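Local coordinates for protein Baccell_00875 (Bacteroides cellulosilyticus DSM 14838, PDB 5NO8) that probably acts as a polysaccharide lyase that removes L-rhamnose caps linked to glucuronic acid in complex arabinogalactan proteins, at residues Glu284-Lys289 against Asn302-Glu307; Pro583-Asn588 against Asn645-Phe650. All blocks are in the same frame, centred on the assembly; numbering follows the deposited sequence.

Overall arrangement
The modelled chain starts with β-sheets that run to about residue 242. A further sheet follows, with strands between residues 259 and 335. Contact 1 lies within it and closes a short loop of 12 residues, which holds all of strand 293-300. The chain then enters the mainly helical C-terminal part. Contact 2 closes a longer loop of 56 residues there, joining a loop after helix 562-576 to the turn after helix 632-644. The contacts follow in series, so they neither nest nor cross. The centres of contacts 1 and 2 are about 24 Å apart. The nearest atoms of contacts 1 and 2 are about 12 Å apart. Strand 326-335, in the sheet of contact 1, also touches contact 2, and this links the β and helical parts.

Contact 1 of 2, residues Glu284-Lys289 against Asn302-Glu307; sequences EACTAK and NLCFVE
C286 and C304 face each other between two strand segments that run in the same direction. A288 and V306 form the next rung, two residues further on. Segments 284-289 and 302-307 do not pair edge to edge. Strand 293-300 lies between strands 287-290 and 303-309 in the sheet order. Yet the CA atoms of C286 and C304 are only 7.4 Å apart. This is consistent with a strongly curved sheet, in which the two strands flanking 293-300 meet through side chains, as the layers of a β-sandwich do.

The first kind of contact is sulfur against sulfur. C286 SG lies 3.7 Å from C304 SG, far too long for a disulfide. The first torsions differ, -176° in C286 and -79° in C304, and together they bring both sulfurs into the gap, each close to the other's CB. The two side chains overlap alongside each other: C286 CB is 3.7 Å from C304 SG, and C286 SG is 3.9 Å from C304 CB.

The second kind is methyl against methyl. A288 CB meets V306 CG2 at 3.7 Å. The other valine branch, CG1, is turned away from the alanine. F320 of strand 314-322 touches both C286 and V306, and V297 lies against A288.

The contact between the segments is thus small and apolar. It gives little directional hold, so the alignment probably comes from backbone bonds to neighbouring strands, such as A288 with V295. The two cysteines are separate thiols, not a cross-link.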
loop_
_atom_site.group_PDB
_atom_site.type_symbol
_atom_site.label_atom_id
_atom_site.label_comp_id
_atom_site.label_asym_id
_atom_site.label_seq_id
_atom_site.Cartn_x
_atom_site.Cartn_y
_atom_site.Cartn_z
ATOM N N GLU A 284 -6.150 -7.320 32.508
ATOM C CA GLU A 284 -7.280 -7.312 33.446
ATOM C C GLU A 284 -8.607 -6.979 32.741
ATOM O O GLU A 284 -8.699 -6.045 31.899
ATOM C CB GLU A 284 -6.994 -6.409 34.663
ATOM C CG GLU A 284 -6.957 -4.908 34.426
ATOM C CD GLU A 284 -5.847 -4.168 35.202
ATOM O OE1 GLU A 284 -5.565 -4.537 36.369
ATOM O OE2 GLU A 284 -5.255 -3.201 34.647
ATOM N N ALA A 285 -9.610 -7.796 33.046
ATOM C CA ALA A 285 -10.964 -7.601 32.580
ATOM C C ALA A 285 -10.994 -7.406 31.063
ATOM O O ALA A 285 -11.514 -6.390 30.567
ATOM C CB ALA A 285 -11.577 -6.408 33.299
ATOM N N CYS A 286 -10.429 -8.373 30.337
ATOM C CA CYS A 286 -10.394 -8.300 28.876
ATOM C C CYS A 286 -11.678 -8.878 28.310
ATOM O O CYS A 286 -12.049 -9.994 28.669
ATOM C CB CYS A 286 -9.224 -9.068 28.317
ATOM S SG CYS A 286 -9.110 -8.894 26.512
ATOM N N THR A 287 -12.383 -8.097 27.494
ATOM C CA THR A 287 -13.594 -8.546 26.816
ATOM C C THR A 287 -13.437 -8.207 25.339
ATOM O O THR A 287 -12.529 -7.447 24.943
ATOM C CB THR A 287 -14.876 -7.843 27.326
ATOM O OG1 THR A 287 -14.722 -6.422 27.249
ATOM C CG2 THR A 287 -15.206 -8.253 28.761
ATOM N N ALA A 288 -14.308 -8.770 24.528
ATOM C CA ALA A 288 -14.250 -8.544 23.101
ATOM C C ALA A 288 -15.599 -8.395 22.475
ATOM O O ALA A 288 -16.604 -8.865 23.016
ATOM C CB ALA A 288 -13.506 -9.666 22.423
ATOM N N LYS A 289 -15.615 -7.760 21.303
ATOM C CA LYS A 289 -16.821 -7.637 20.496
ATOM C C LYS A 289 -16.508 -7.933 19.026
ATOM O O LYS A 289 -15.372 -7.750 18.576
ATOM C CB LYS A 289 -17.439 -6.253 20.612
ATOM C CG LYS A 289 -17.952 -5.903 21.997
ATOM C CD LYS A 289 -18.594 -4.523 22.097
ATOM C CE LYS A 289 -18.842 -4.167 23.575
ATOM N NZ LYS A 289 -19.538 -2.844 23.661
ATOM N N ASN A 302 -0.603 -14.223 29.212
ATOM C CA ASN A 302 -0.572 -12.944 28.485
ATOM C C ASN A 302 -1.095 -13.008 27.032
ATOM O O ASN A 302 -0.703 -12.205 26.168
ATOM C CB ASN A 302 0.816 -12.323 28.578
ATOM C CG ASN A 302 1.865 -13.119 27.871
ATOM O OD1 ASN A 302 1.568 -14.081 27.157
ATOM N ND2 ASN A 302 3.125 -12.736 28.087
ATOM N N LEU A 303 -1.999 -13.958 26.792
ATOM C CA LEU A 303 -2.687 -14.106 25.543
ATOM C C LEU A 303 -4.175 -14.113 25.834
ATOM O O LEU A 303 -4.638 -14.845 26.709
ATOM C CB LEU A 303 -2.298 -15.407 24.858
ATOM C CG LEU A 303 -3.072 -15.669 23.560
ATOM C CD1 LEU A 303 -2.668 -14.637 22.502
ATOM C CD2 LEU A 303 -2.843 -17.096 23.062
ATOM N N CYS A 304 -4.920 -13.275 25.121
ATOM C CA CYS A 304 -6.384 -13.297 25.126
ATOM C C CYS A 304 -6.790 -13.570 23.708
ATOM O O CYS A 304 -6.223 -12.963 22.807
ATOM C CB CYS A 304 -6.930 -11.948 25.524
ATOM S SG CYS A 304 -6.861 -11.706 27.290
ATOM N N PHE A 305 -7.716 -14.503 23.482
ATOM C CA PHE A 305 -8.147 -14.795 22.130
ATOM C C PHE A 305 -9.632 -15.100 22.000
ATOM O O PHE A 305 -10.310 -15.470 22.958
ATOM C CB PHE A 305 -7.308 -15.899 21.469
ATOM C CG PHE A 305 -7.472 -17.267 22.100
ATOM C CD1 PHE A 305 -6.731 -17.617 23.225
ATOM C CD2 PHE A 305 -8.378 -18.185 21.587
ATOM C CE1 PHE A 305 -6.882 -18.867 23.810
ATOM C CE2 PHE A 305 -8.533 -19.443 22.170
ATOM C CZ PHE A 305 -7.782 -19.777 23.278
ATOM N N VAL A 306 -10.104 -14.882 20.783
ATOM C CA VAL A 306 -11.458 -15.120 20.348
ATOM C C VAL A 306 -11.400 -16.102 19.194
ATOM O O VAL A 306 -10.539 -15.975 18.303
ATOM C CB VAL A 306 -12.053 -13.788 19.815
ATOM C CG1 VAL A 306 -13.388 -13.982 19.129
ATOM C CG2 VAL A 306 -12.192 -12.803 20.940
ATOM N N GLU A 307 -12.324 -17.062 19.175
ATOM C CA GLU A 307 -12.459 -17.964 18.028
ATOM C C GLU A 307 -13.921 -18.009 17.667
ATOM O O GLU A 307 -14.757 -18.389 18.497
ATOM C CB GLU A 307 -11.959 -19.364 18.359
ATOM C CG GLU A 307 -10.442 -19.435 18.391
ATOM C CD GLU A 307 -9.894 -20.861 18.440
ATOM O OE1 GLU A 307 -10.575 -21.753 18.992
ATOM O OE2 GLU A 307 -8.756 -21.074 17.955
#

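Contact 2 of 2, residues Pro583-Asn588 against Asn645-Phe650; sequences PSYHLN and NLCLFF
Y585 and C647 meet where an ST turn at S584 faces the 3-10 segment 646-648, with the backbones closest at H586 and N645, whose CA atoms are 7.6 Å apart. S584 OG accepts from H586 N at 3.1 Å. S584 O takes the amides of both L587 and N588, which tightens the turn.

C647 carries the other side of the contact. C647 CB lies obliquely against the Y585 ring, 3.5 Å from Y585 CE2. C647 SG is at the edge of the Y585 ring, nearly in its plane, 5.0 Å from the centroid and 86° off the normal. This is a sulfur-aromatic contact. The first torsion of C647 (chi1 68°) sets SG between backbone N and carbonyl carbon, and from there it lies beside the tyrosine rim.

H586 adds a second, looser aromatic neighbour. C647 SG sits obliquely to the H586 ring, 5.1 Å from the centroid. Y659 and Y661 also meet the imidazole. L333 of strand 326-335 touches both Y585 and C647, so the contact lies where the β part packs on the helical part. The two rings of segment 583-588 also overlap at their rims: H586 ND1 lies 3.6 Å above the Y585 ring plane.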
loop_
_atom_site.group_PDB
_atom_site.type_symbol
_atom_site.label_atom_id
_atom_site.label_comp_id
_atom_site.label_asym_id
_atom_site.label_seq_id
_atom_site.Cartn_x
_atom_site.Cartn_y
_atom_site.Cartn_z
ATOM N N PRO A 583 -3.026 -5.233 11.847
ATOM C CA PRO A 583 -4.087 -6.287 11.778
ATOM C C PRO A 583 -5.342 -5.833 11.036
ATOM O O PRO A 583 -6.427 -5.687 11.627
ATOM C CB PRO A 583 -4.351 -6.581 13.250
ATOM C CG PRO A 583 -4.120 -5.252 13.915
ATOM C CD PRO A 583 -2.928 -4.676 13.210
ATOM N N SER A 584 -5.159 -5.586 9.741
ATOM C CA SER A 584 -6.202 -5.144 8.829
ATOM C C SER A 584 -5.909 -5.762 7.467
ATOM O O SER A 584 -4.781 -5.754 7.015
ATOM C CB SER A 584 -6.196 -3.626 8.681
ATOM O OG SER A 584 -7.102 -3.194 7.673
ATOM N N TYR A 585 -6.943 -6.231 6.790
ATOM C CA TYR A 585 -6.804 -6.714 5.422
ATOM C C TYR A 585 -6.338 -5.605 4.464
ATOM O O TYR A 585 -5.717 -5.886 3.468
ATOM C CB TYR A 585 -8.069 -7.399 4.915
ATOM C CG TYR A 585 -9.279 -6.501 4.809
ATOM C CD1 TYR A 585 -10.129 -6.326 5.890
ATOM C CD2 TYR A 585 -9.541 -5.778 3.640
ATOM C CE1 TYR A 585 -11.232 -5.472 5.817
ATOM C CE2 TYR A 585 -10.650 -4.961 3.536
ATOM C CZ TYR A 585 -11.505 -4.833 4.625
ATOM O OH TYR A 585 -12.595 -4.007 4.527
ATOM N N HIS A 586 -6.591 -4.344 4.791
ATOM C CA HIS A 586 -6.119 -3.248 3.957
ATOM C C HIS A 586 -4.601 -3.091 3.981
ATOM O O HIS A 586 -4.023 -2.549 3.017
ATOM C CB HIS A 586 -6.739 -1.923 4.418
ATOM C CG HIS A 586 -8.183 -1.783 4.074
ATOM N ND1 HIS A 586 -9.186 -1.916 5.010
ATOM C CD2 HIS A 586 -8.792 -1.524 2.904
ATOM C CE1 HIS A 586 -10.359 -1.728 4.425
ATOM N NE2 HIS A 586 -10.149 -1.492 3.146
ATOM N N LEU A 587 -3.987 -3.477 5.095
ATOM C CA LEU A 587 -2.596 -3.136 5.412
ATOM C C LEU A 587 -1.649 -4.291 5.587
ATOM O O LEU A 587 -0.444 -4.096 5.437
ATOM C CB LEU A 587 -2.524 -2.318 6.712
ATOM C CG LEU A 587 -3.427 -1.109 6.830
ATOM C CD1 LEU A 587 -3.324 -0.490 8.220
ATOM C CD2 LEU A 587 -3.100 -0.109 5.754
ATOM N N ASN A 588 -2.146 -5.483 5.914
ATOM C CA ASN A 588 -1.274 -6.543 6.408
ATOM C C ASN A 588 -0.453 -7.127 5.254
ATOM O O ASN A 588 -0.988 -7.743 4.349
ATOM C CB ASN A 588 -2.066 -7.641 7.116
ATOM C CG ASN A 588 -1.175 -8.538 7.931
ATOM O OD1 ASN A 588 -0.820 -8.242 9.096
ATOM N ND2 ASN A 588 -0.797 -9.623 7.346
ATOM N N ASN A 645 -5.783 -8.425 -1.173
ATOM C CA ASN A 645 -6.229 -7.641 -2.285
ATOM C C ASN A 645 -7.600 -8.052 -2.820
ATOM O O ASN A 645 -8.156 -7.390 -3.681
ATOM C CB ASN A 645 -5.185 -7.626 -3.394
ATOM C CG ASN A 645 -4.070 -6.657 -3.140
ATOM O OD1 ASN A 645 -4.013 -5.612 -3.792
ATOM N ND2 ASN A 645 -3.159 -7.001 -2.234
ATOM N N LEU A 646 -8.178 -9.121 -2.299
ATOM C CA LEU A 646 -9.522 -9.502 -2.716
ATOM C C LEU A 646 -10.576 -8.487 -2.362
ATOM O O LEU A 646 -11.652 -8.516 -2.947
ATOM C CB LEU A 646 -9.934 -10.864 -2.157
ATOM C CG LEU A 646 -9.139 -12.053 -2.683
ATOM C CD1 LEU A 646 -9.526 -13.277 -1.881
ATOM C CD2 LEU A 646 -9.370 -12.250 -4.173
ATOM N N CYS A 647 -10.289 -7.570 -1.429
ATOM C CA CYS A 647 -11.261 -6.539 -1.085
ATOM C C CYS A 647 -11.576 -5.578 -2.227
ATOM O O CYS A 647 -12.588 -4.900 -2.175
ATOM C CB CYS A 647 -10.839 -5.777 0.148
ATOM S SG CYS A 647 -9.373 -4.753 -0.119
ATOM N N LEU A 648 -10.769 -5.578 -3.287
ATOM C CA LEU A 648 -11.014 -4.711 -4.451
ATOM C C LEU A 648 -12.101 -5.241 -5.386
ATOM O O LEU A 648 -12.432 -4.593 -6.368
ATOM C CB LEU A 648 -9.716 -4.538 -5.227
ATOM C CG LEU A 648 -8.556 -3.869 -4.487
ATOM C CD1 LEU A 648 -7.268 -4.126 -5.249
ATOM C CD2 LEU A 648 -8.809 -2.387 -4.273
ATOM N N PHE A 649 -12.624 -6.434 -5.099
ATOM C CA PHE A 649 -13.581 -7.145 -5.954
ATOM C C PHE A 649 -14.831 -7.407 -5.144
ATOM O O PHE A 649 -14.747 -7.887 -3.999
ATOM C CB PHE A 649 -12.932 -8.458 -6.431
ATOM C CG PHE A 649 -11.637 -8.211 -7.127
ATOM C CD1 PHE A 649 -11.629 -7.844 -8.468
ATOM C CD2 PHE A 649 -10.439 -8.253 -6.432
ATOM C CE1 PHE A 649 -10.434 -7.510 -9.098
ATOM C CE2 PHE A 649 -9.240 -7.931 -7.068
ATOM C CZ PHE A 649 -9.250 -7.563 -8.405
ATOM N N PHE A 650 -15.966 -7.050 -5.725
ATOM C CA PHE A 650 -17.240 -7.082 -5.041
ATOM C C PHE A 650 -18.119 -8.246 -5.502
ATOM O O PHE A 650 -17.901 -8.835 -6.581
ATOM C CB PHE A 650 -17.931 -5.723 -5.232
ATOM C CG PHE A 650 -17.014 -4.552 -4.922
ATOM C CD1 PHE A 650 -16.348 -4.490 -3.693
ATOM C CD2 PHE A 650 -16.746 -3.597 -5.875
ATOM C CE1 PHE A 650 -15.472 -3.451 -3.412
ATOM C CE2 PHE A 650 -15.884 -2.544 -5.606
ATOM C CZ PHE A 650 -15.236 -2.483 -4.367
#